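Local coordinates for protein metallo-beta-lactamase (Serratia marcescens, PDB 5AXO) that probably hydrolyses the beta-lactam ring of antibiotics as a two-zinc class B3 metallo-beta-lactamase, and is seen here with a ring-opened carbapenem product bound, at residues T177-D182 with R250-T255; D111-S116 with P148-G153; T71-D76 with A96-T101. All coordinates share one frame; numbering follows the deposited sequence. Where two conformers were deposited one is given.

Contact 1. Residues T177-D182 with R250-T255; sequences TAVSAD and RKRLET. With NA (sodium ion), chain G; LMP ((2~{S},3~{R},4~{S})-2-[(2~{S},3~{R})-1,3-bis(oxidanyl)-1-oxidanylidene-butan-2-yl]-4-[(3~{S},5~{S})-5-(dimethylcarbamoy l)pyrrolidin-3-yl]sulfanyl-3-methyl-3,4-dihydro-2~{H}-pyrrole-5-carboxylic acid), chain R; SO4 (sulfate ion), chain N.
A buried packing contact beside the bound product sets the loop 177-182 against one turn of helix 241-260, with A178 nearest to L253 at 5.6 Å between CA atoms. Two neighbours on the helix do different work. L253 meets A178 by apolar packing, its CD1 lying 4.0 Å from CB of A178. R252 leads out over the loop: CG is anti to the backbone N (chi1 -177°) and the chain stays extended to NE, which brings the guanidinium beside the loop backbone. There NE makes a long, weak bond to O of A178, 3.4 Å with an angle of 127° at the hydrogen, while CB of T177 sits over one guanidinium face, 3.9 Å from NH2. A firmer bond lies at the guanidinium edge, where NH2 gives a hydrogen to O2 of a sulfate, probably from the crystallisation liquor, at 2.8 Å and 147°. The model places V179 too close to R252, so the fit there is doubtful. OG1 of T177 donates to carboxylate O31 of the product at 2.7 Å. A sodium ion takes O of V179 at 2.7 Å. The loop follows strand 166-173, and helix 190-205 packs beside both partners: A178 touches its L196 and L253 its F200, while salt bridges R250-E204 and E254-R197 join the two helices.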
# COMPACT_ATOMS: atom_id res chain seq x y z
N THR A 177 2.77 4.61 10.52
CA THR A 177 3.87 4.71 11.45
C THR A 177 4.42 6.11 11.61
O THR A 177 4.73 6.82 10.66
CB THR A 177 5.00 3.81 10.96
OG1 THR A 177 5.34 4.18 9.63
CG2 THR A 177 4.58 2.37 11.03
N ALA A 178 4.56 6.48 12.88
CA ALA A 178 5.21 7.73 13.27
C ALA A 178 6.72 7.59 13.30
O ALA A 178 7.28 7.02 14.24
CB ALA A 178 4.70 8.15 14.64
N VAL A 179 7.34 7.94 12.19
CA VAL A 179 8.80 7.95 12.08
C VAL A 179 9.26 9.29 11.60
O VAL A 179 8.58 9.94 10.86
CB VAL A 179 9.29 6.86 11.14
CG1 VAL A 179 9.01 5.52 11.75
CG2 VAL A 179 8.63 6.91 9.82
N SER A 180 10.45 9.70 12.00
CA SER A 180 10.91 11.02 11.60
C SER A 180 12.39 11.15 11.47
O SER A 180 13.15 10.33 11.95
CB SER A 180 10.41 12.03 12.61
OG SER A 180 11.22 12.05 13.77
N ALA A 181 12.77 12.27 10.87
CA ALA A 181 14.15 12.73 10.96
C ALA A 181 14.49 13.07 12.40
O ALA A 181 13.62 13.34 13.24
CB ALA A 181 14.35 13.94 10.08
N ASP A 182 15.78 13.12 12.70
CA ASP A 182 16.23 13.47 14.06
C ASP A 182 15.78 14.83 14.53
O ASP A 182 15.62 15.05 15.75
CB ASP A 182 17.75 13.37 14.17
CG ASP A 182 18.24 11.95 14.13
OD1 ASP A 182 17.48 11.03 14.48
OD2 ASP A 182 19.45 11.73 13.83
N ARG A 250 -0.95 3.14 16.82
CA ARG A 250 -1.22 3.89 18.02
C ARG A 250 -0.10 3.72 19.02
O ARG A 250 0.36 4.68 19.63
CB ARG A 250 -2.56 3.51 18.61
CG ARG A 250 -3.02 4.39 19.75
CD ARG A 250 -4.41 4.05 20.20
NE ARG A 250 -5.42 4.52 19.25
CZ ARG A 250 -6.28 3.76 18.58
NH1 ARG A 250 -6.23 2.44 18.63
NH2 ARG A 250 -7.20 4.35 17.81
N LYS A 251 0.30 2.46 19.26
CA LYS A 251 1.39 2.22 20.21
C LYS A 251 2.70 2.96 19.83
O LYS A 251 3.41 3.51 20.67
CB LYS A 251 1.61 0.72 20.42
CG LYS A 251 2.90 0.40 21.21
CD LYS A 251 3.04 -1.08 21.57
CE LYS A 251 1.88 -1.64 22.37
NZ LYS A 251 1.57 -0.86 23.59
N ARG A 252 3.05 2.89 18.56
CA ARG A 252 4.26 3.56 18.11
C ARG A 252 4.20 5.09 18.33
O ARG A 252 5.15 5.70 18.80
CB ARG A 252 4.54 3.24 16.64
CG ARG A 252 5.84 3.84 16.12
CD ARG A 252 6.17 3.29 14.75
NE ARG A 252 7.52 3.68 14.36
CZ ARG A 252 8.26 3.01 13.48
NH1 ARG A 252 9.47 3.46 13.18
NH2 ARG A 252 7.78 1.95 12.88
N LEU A 253 3.06 5.68 18.03
CA LEU A 253 2.88 7.11 18.28
C LEU A 253 2.88 7.46 19.79
O LEU A 253 3.58 8.41 20.18
CB LEU A 253 1.60 7.59 17.62
CG LEU A 253 1.31 9.07 17.93
CD1 LEU A 253 2.36 10.01 17.35
CD2 LEU A 253 -0.07 9.42 17.38
N GLU A 254 2.21 6.67 20.61
CA GLU A 254 2.20 6.97 22.03
C GLU A 254 3.59 6.78 22.63
O GLU A 254 4.03 7.57 23.45
CB GLU A 254 1.19 6.09 22.74
CG GLU A 254 -0.24 6.48 22.40
CD GLU A 254 -0.55 7.97 22.63
OE1 GLU A 254 -0.08 8.56 23.62
OE2 GLU A 254 -1.33 8.59 21.88
N THR A 255 4.31 5.77 22.19
CA THR A 255 5.69 5.58 22.68
C THR A 255 6.49 6.81 22.30
O THR A 255 7.34 7.31 23.07
CB THR A 255 6.32 4.30 22.08
OG1 THR A 255 5.65 3.14 22.61
CG2 THR A 255 7.76 4.19 22.45
NA NA G . 6.25 9.39 9.63
C1 LMP R . 10.39 2.59 7.90
C2 LMP R . 8.90 2.57 8.28
C3 LMP R . 8.25 2.44 6.92
O7A LMP R . 11.01 -2.43 10.68
C6A LMP R . 10.86 -2.60 9.48
N7A LMP R . 11.80 -3.12 8.70
C9A LMP R . 11.57 -3.60 7.34
C8A LMP R . 13.17 -3.34 9.15
C5A LMP R . 9.55 -2.24 8.83
C2A LMP R . 9.58 -0.81 8.30
N3A LMP R . 8.43 -2.31 9.80
C4A LMP R . 7.45 -1.26 9.45
C1A LMP R . 8.21 -0.23 8.60
S21 LMP R . 8.38 1.29 9.46
C31 LMP R . 6.79 2.44 6.79
O31 LMP R . 6.12 2.28 7.84
O32 LMP R . 6.20 2.54 5.59
N4 LMP R . 9.05 2.42 5.94
C11 LMP R . 11.06 3.87 8.42
C5 LMP R . 10.44 2.36 6.36
C6 LMP R . 11.25 3.29 5.44
C61 LMP R . 10.89 4.79 5.43
O62 LMP R . 9.54 5.14 5.76
C62 LMP R . 11.18 5.46 4.09
C7 LMP R . 12.70 3.13 5.80
O71 LMP R . 13.52 4.01 5.59
O72 LMP R . 13.09 1.97 6.26
S SO4 N . 6.04 -0.79 14.39
O1 SO4 N . 5.77 -0.24 15.71
O2 SO4 N . 5.63 0.16 13.32
O3 SO4 N . 7.50 -0.99 14.40
O4 SO4 N . 5.25 -2.03 14.25
O HOH W 1 4.10 10.25 10.92
O HOH W 2 7.03 9.90 6.95

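Contact 2. Residues D111-S116 with P148-G153; sequences DPQFGS and PGHTEG. With ZN (zinc ion), chain B; NA (sodium ion), chain K; LMP ((2~{S},3~{R},4~{S})-2-[(2~{S},3~{R})-1,3-bis(oxidanyl)-1-oxidanylidene-butan-2-yl]-4-[(3~{S},5~{S})-5-(dimethylcarbamoy l)pyrrolidin-3-yl]sulfanyl-3-methyl-3,4-dihydro-2~{H}-pyrrole-5-carboxylic acid), chain R.
Q113 sets CG opposite its own carbonyl carbon (chi1 -67°) and then extends, while H150 sends its imidazole out trans to the backbone N; together these torsions bring NE2 of Q113 to 3.7 Å from CE1 of H150. The amide and ring planes are inclined at 59°, an oblique approach and no stack. The polar link is a single water lying above the centre of the H150 ring. It donates to O of H150 at 2.7 Å and to OD1 of D111 at 2.8 Å, accepts from NE2 of Q113 at 3.0 Å, and coordinates the sodium ion that takes O of V179. Segment 111-116 presents these groups from a type I turn spanning D111 to F114, reinforced by an Asx turn in which N of Q113 bonds to OD1 of D111 at 2.8 Å. The other carboxylate oxygen, OD2 of D111, lies 3.8 Å from CG2 of T151, but its polar partner is NE2 of H74; OG1 of T151 is hydrogen-bonded to ND2 of N98. NE2 of Q113 also donates to O62 of the product at 3.0 Å, nearly straight at 167°. H150 NE2 binds a zinc ion at 2.1 Å, and its ND1 bonds to the carbonyl of T177. That division of labour is consistent with an NE2 lone pair directed to the metal, the water bridge helping to hold Q113 against the product.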
# COMPACT_ATOMS: atom_id res chain seq x y z
N ASP A 111 6.52 16.35 5.46
CA ASP A 111 6.80 14.96 5.83
C ASP A 111 7.70 14.88 7.06
O ASP A 111 8.79 15.43 7.06
CB ASP A 111 7.45 14.27 4.64
CG ASP A 111 7.44 12.74 4.76
OD1 ASP A 111 7.92 12.22 5.77
OD2 ASP A 111 6.98 12.08 3.82
N PRO A 112 7.30 14.13 8.10
CA PRO A 112 8.14 14.01 9.30
C PRO A 112 9.52 13.50 9.01
O PRO A 112 10.45 13.80 9.75
CB PRO A 112 7.38 13.01 10.17
CG PRO A 112 5.97 13.16 9.74
CD PRO A 112 5.99 13.47 8.28
N GLN A 113 9.69 12.72 7.92
CA GLN A 113 11.01 12.22 7.57
C GLN A 113 11.82 13.17 6.67
O GLN A 113 12.92 12.81 6.30
CB GLN A 113 10.89 10.84 6.94
CG GLN A 113 10.39 9.78 7.91
CD GLN A 113 10.42 8.39 7.30
OE1 GLN A 113 11.48 7.76 7.22
NE2 GLN A 113 9.29 7.92 6.82
N PHE A 114 11.30 14.34 6.34
CA PHE A 114 12.01 15.31 5.49
C PHE A 114 13.37 15.61 6.08
O PHE A 114 13.49 15.97 7.26
CB PHE A 114 11.19 16.59 5.32
CG PHE A 114 11.82 17.60 4.41
CD1 PHE A 114 11.69 17.47 3.03
CD2 PHE A 114 12.52 18.67 4.91
CE1 PHE A 114 12.27 18.41 2.17
CE2 PHE A 114 13.08 19.62 4.07
CZ PHE A 114 12.95 19.50 2.70
N GLY A 115 14.38 15.54 5.22
CA GLY A 115 15.79 15.61 5.63
C GLY A 115 16.49 14.26 5.63
O GLY A 115 17.73 14.19 5.60
N SER A 116 15.73 13.17 5.63
CA SER A 116 16.28 11.83 5.72
C SER A 116 15.74 10.89 4.63
O SER A 116 16.16 9.74 4.52
CB SER A 116 16.03 11.25 7.12
OG SER A 116 14.65 10.94 7.30
N PRO A 148 -4.03 9.49 6.37
CA PRO A 148 -2.85 10.35 6.49
C PRO A 148 -2.11 10.15 7.82
O PRO A 148 -2.61 9.53 8.76
CB PRO A 148 -3.46 11.78 6.45
CG PRO A 148 -4.81 11.59 7.04
CD PRO A 148 -5.29 10.24 6.53
N GLY A 149 -0.89 10.67 7.86
CA GLY A 149 -0.14 10.73 9.11
C GLY A 149 1.31 10.42 8.87
O GLY A 149 2.18 11.23 9.12
N HIS A 150 1.56 9.25 8.25
CA HIS A 150 2.88 8.90 7.79
C HIS A 150 3.24 9.78 6.55
O HIS A 150 4.39 10.18 6.40
CB HIS A 150 2.92 7.38 7.48
CG HIS A 150 4.24 6.87 6.98
ND1 HIS A 150 5.28 6.51 7.82
CD2 HIS A 150 4.65 6.54 5.73
CE1 HIS A 150 6.23 5.93 7.10
NE2 HIS A 150 5.94 6.08 5.83
N THR A 151 2.23 10.10 5.74
CA THR A 151 2.31 11.15 4.73
C THR A 151 0.93 11.80 4.71
O THR A 151 -0.08 11.20 5.09
CB THR A 151 2.60 10.60 3.31
OG1 THR A 151 1.50 9.82 2.86
CG2 THR A 151 3.93 9.89 3.23
N GLU A 152 0.85 13.01 4.14
CA GLU A 152 -0.43 13.70 4.14
C GLU A 152 -1.43 13.04 3.19
O GLU A 152 -2.64 13.04 3.45
CB GLU A 152 -0.26 15.16 3.72
CG GLU A 152 -1.48 16.02 3.96
CD GLU A 152 -1.19 17.50 3.79
OE1 GLU A 152 0.00 17.85 3.56
OE2 GLU A 152 -2.16 18.30 3.87
N GLY A 153 -0.93 12.46 2.07
CA GLY A 153 -1.81 11.90 1.06
C GLY A 153 -1.96 10.40 1.13
O GLY A 153 -2.42 9.79 0.16
ZN ZN B . 6.82 5.50 4.01
NA NA K . -1.95 7.93 -1.98
C1 LMP R . 10.39 2.59 7.90
C2 LMP R . 8.90 2.57 8.28
C3 LMP R . 8.25 2.44 6.92
O7A LMP R . 11.01 -2.43 10.68
C6A LMP R . 10.86 -2.60 9.48
N7A LMP R . 11.80 -3.12 8.70
C9A LMP R . 11.57 -3.60 7.34
C8A LMP R . 13.17 -3.34 9.15
C5A LMP R . 9.55 -2.24 8.83
C2A LMP R . 9.58 -0.81 8.30
N3A LMP R . 8.43 -2.31 9.80
C4A LMP R . 7.45 -1.26 9.45
C1A LMP R . 8.21 -0.23 8.60
S21 LMP R . 8.38 1.29 9.46
C31 LMP R . 6.79 2.44 6.79
O31 LMP R . 6.12 2.28 7.84
O32 LMP R . 6.20 2.54 5.59
N4 LMP R . 9.05 2.42 5.94
C11 LMP R . 11.06 3.87 8.42
C5 LMP R . 10.44 2.36 6.36
C6 LMP R . 11.25 3.29 5.44
C61 LMP R . 10.89 4.79 5.43
O62 LMP R . 9.54 5.14 5.76
C62 LMP R . 11.18 5.46 4.09
C7 LMP R . 12.70 3.13 5.80
O71 LMP R . 13.52 4.01 5.59
O72 LMP R . 13.09 1.97 6.26
O HOH W 2 7.03 9.90 6.95
O HOH W 3 7.99 4.13 3.80
O HOH W 4 0.73 8.46 -2.50

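Contact 3. Residues T71-D76 with A96-T101; sequences THSHED and AANVDT. With ZN (zinc ion), chain B; NA (sodium ion), chain L; ZN (zinc ion), chain C; NA (sodium ion), chain K.
OD1 of N98, in the amide that packs against S73, is gripped by a sodium ion at 2.8 Å and by the backbone N of G153. The same sodium takes OG1 of T101, also at 2.8 Å, and a water, so two side chains of segment 96-101 share one cation. That water reaches the facing segment as well, lying 3.1 Å from OG of S73. S73 itself is wedged between N98 and T101. Its OG stands almost directly above the face of the N98 amide, 3.2 Å from CG, a position that suits contact with the carbon but gives a poor angle to ND2. T101 completes the wedge because its methyl is anti to its backbone N and OG1 opposite the carbonyl carbon (chi1 -52°): CG2 comes 3.5 Å from CB of S73 while OG1 turns to the sodium. Segment 71-76 holds all but the last residue of the HXHXDH signature of the metallo-beta-lactamase superfamily, H72, H74 and D76, with H77 following directly; it runs from the loop after strand 65-69, with H74 at the N-cap, into helix 75-78, and segment 96-101 leaves the adjacent parallel strand 91-95. Between the zinc ligands H72 and H74, S73 turns to N98 and T101. NE2 of H72 binds the first zinc at 2.0 Å, H74 does so through ND1, and ND1 of H72 is hydrogen-bonded to OD1 of D174. OD2 of D76 binds the second zinc at 2.2 Å, completed in part by H77 and H215, and a water bridges the two metals and donates to OD1 of D76. ND2 of N98 donates to a different water at 3.0 Å, which, like the carbonyls of T71, S70 and G153, coordinates a second sodium.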
# COMPACT_ATOMS: atom_id res chain seq x y z
N THR A 71 -0.33 3.72 -2.15
CA THR A 71 -0.52 3.98 -0.76
C THR A 71 0.09 5.29 -0.31
O THR A 71 -0.65 6.22 0.12
CB THR A 71 0.01 2.83 0.12
OG1 THR A 71 1.38 2.62 -0.17
CG2 THR A 71 -0.80 1.56 -0.01
N HIS A 72 1.41 5.40 -0.37
CA HIS A 72 2.02 6.69 -0.13
C HIS A 72 3.36 6.81 -0.82
O HIS A 72 3.96 5.85 -1.33
CB HIS A 72 2.16 6.91 1.40
CG HIS A 72 3.26 6.12 2.05
ND1 HIS A 72 3.04 4.89 2.62
CD2 HIS A 72 4.58 6.37 2.24
CE1 HIS A 72 4.17 4.41 3.12
NE2 HIS A 72 5.12 5.30 2.92
N SER A 73 3.84 8.05 -0.82
CA SER A 73 4.87 8.52 -1.74
C SER A 73 6.26 8.54 -1.13
O SER A 73 6.88 9.59 -1.02
CB SER A 73 4.50 9.91 -2.25
OG SER A 73 4.17 10.77 -1.17
N HIS A 74 6.73 7.35 -0.72
CA HIS A 74 8.15 7.17 -0.35
C HIS A 74 8.80 6.15 -1.29
O HIS A 74 8.10 5.32 -1.90
CB HIS A 74 8.28 6.68 1.08
CG HIS A 74 7.89 7.68 2.09
ND1 HIS A 74 7.45 7.32 3.35
CD2 HIS A 74 7.90 9.04 2.05
CE1 HIS A 74 7.23 8.42 4.04
NE2 HIS A 74 7.50 9.47 3.28
N GLU A 75 10.13 6.18 -1.38
CA GLU A 75 10.83 5.40 -2.37
C GLU A 75 10.55 3.92 -2.26
O GLU A 75 10.61 3.21 -3.25
CB GLU A 75 12.34 5.63 -2.24
CG GLU A 75 12.97 5.07 -0.97
CD GLU A 75 14.49 5.21 -0.85
OE1 GLU A 75 15.20 5.02 -1.85
OE2 GLU A 75 14.98 5.51 0.26
N ASP A 76 10.36 3.41 -1.06
CA ASP A 76 10.16 1.97 -0.86
C ASP A 76 8.83 1.43 -1.43
O ASP A 76 8.81 0.29 -1.87
CB ASP A 76 10.41 1.55 0.60
CG ASP A 76 9.61 2.31 1.62
OD1 ASP A 76 9.31 3.53 1.45
OD2 ASP A 76 9.42 1.67 2.65
N ALA A 96 -4.69 13.34 -2.63
CA ALA A 96 -4.40 14.66 -3.19
C ALA A 96 -3.04 15.19 -2.80
O ALA A 96 -2.34 15.78 -3.60
CB ALA A 96 -5.49 15.64 -2.77
N ALA A 97 -2.75 15.12 -1.50
CA ALA A 97 -1.51 15.75 -1.01
C ALA A 97 -0.23 15.04 -1.38
O ALA A 97 0.86 15.56 -1.18
CB ALA A 97 -1.59 15.95 0.48
N ASN A 98 -0.34 13.83 -1.94
CA ASN A 98 0.83 13.08 -2.38
C ASN A 98 1.06 13.16 -3.89
O ASN A 98 2.04 12.60 -4.40
CB ASN A 98 0.80 11.61 -1.95
CG ASN A 98 1.13 11.41 -0.48
OD1 ASN A 98 1.36 12.36 0.30
ND2 ASN A 98 1.01 10.17 -0.03
N VAL A 99 0.07 13.71 -4.60
CA VAL A 99 0.20 13.78 -6.06
C VAL A 99 1.52 14.44 -6.54
O VAL A 99 2.23 13.90 -7.39
CB VAL A 99 -1.03 14.46 -6.69
CG1 VAL A 99 -0.78 14.80 -8.16
CG2 VAL A 99 -2.27 13.59 -6.57
N ASP A 100 1.84 15.59 -5.97
CA ASP A 100 3.02 16.30 -6.40
C ASP A 100 4.32 15.55 -6.06
O ASP A 100 5.23 15.49 -6.87
CB ASP A 100 3.01 17.70 -5.78
CG ASP A 100 4.03 18.59 -6.40
OD1 ASP A 100 3.98 18.73 -7.62
OD2 ASP A 100 4.92 19.08 -5.67
N THR A 101 4.30 14.80 -4.95
CA THR A 101 5.44 14.01 -4.59
C THR A 101 5.63 12.86 -5.57
O THR A 101 6.75 12.54 -5.95
CB THR A 101 5.31 13.42 -3.17
OG1 THR A 101 4.99 14.47 -2.24
CG2 THR A 101 6.56 12.71 -2.77
ZN ZN B . 6.82 5.50 4.01
NA NA L . 3.81 13.75 0.22
ZN ZN C . 7.74 2.08 4.00
NA NA K . -1.95 7.93 -1.98
O HOH W 5 5.92 12.18 1.02
O HOH W 3 7.99 4.13 3.80
O HOH W 4 0.73 8.46 -2.50

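How the contacts relate
From the N terminus, contact 3 comes first, closing a short loop from 71-76 to 96-101 that holds helix 81-88 and strand 91-95. Contact 2 then joins the loop leading to strand 126-129, outermost in the seven-strand sheet, to the loop between strands 140-146 and 155-163 of the five-strand sheet. Contact 1 closes the longest excursion, through helix 190-205, strand 210-213 and helix 221-231, tying the loop after strand 166-173 to the C-terminal helix 241-260. The three follow in series; none nests or crosses. Contacts 2 and 3 share a zinc ion, whereas contacts 1 and 2 meet at the product and through N of A181 to O of P112. Contacts 1 and 3 stay apart.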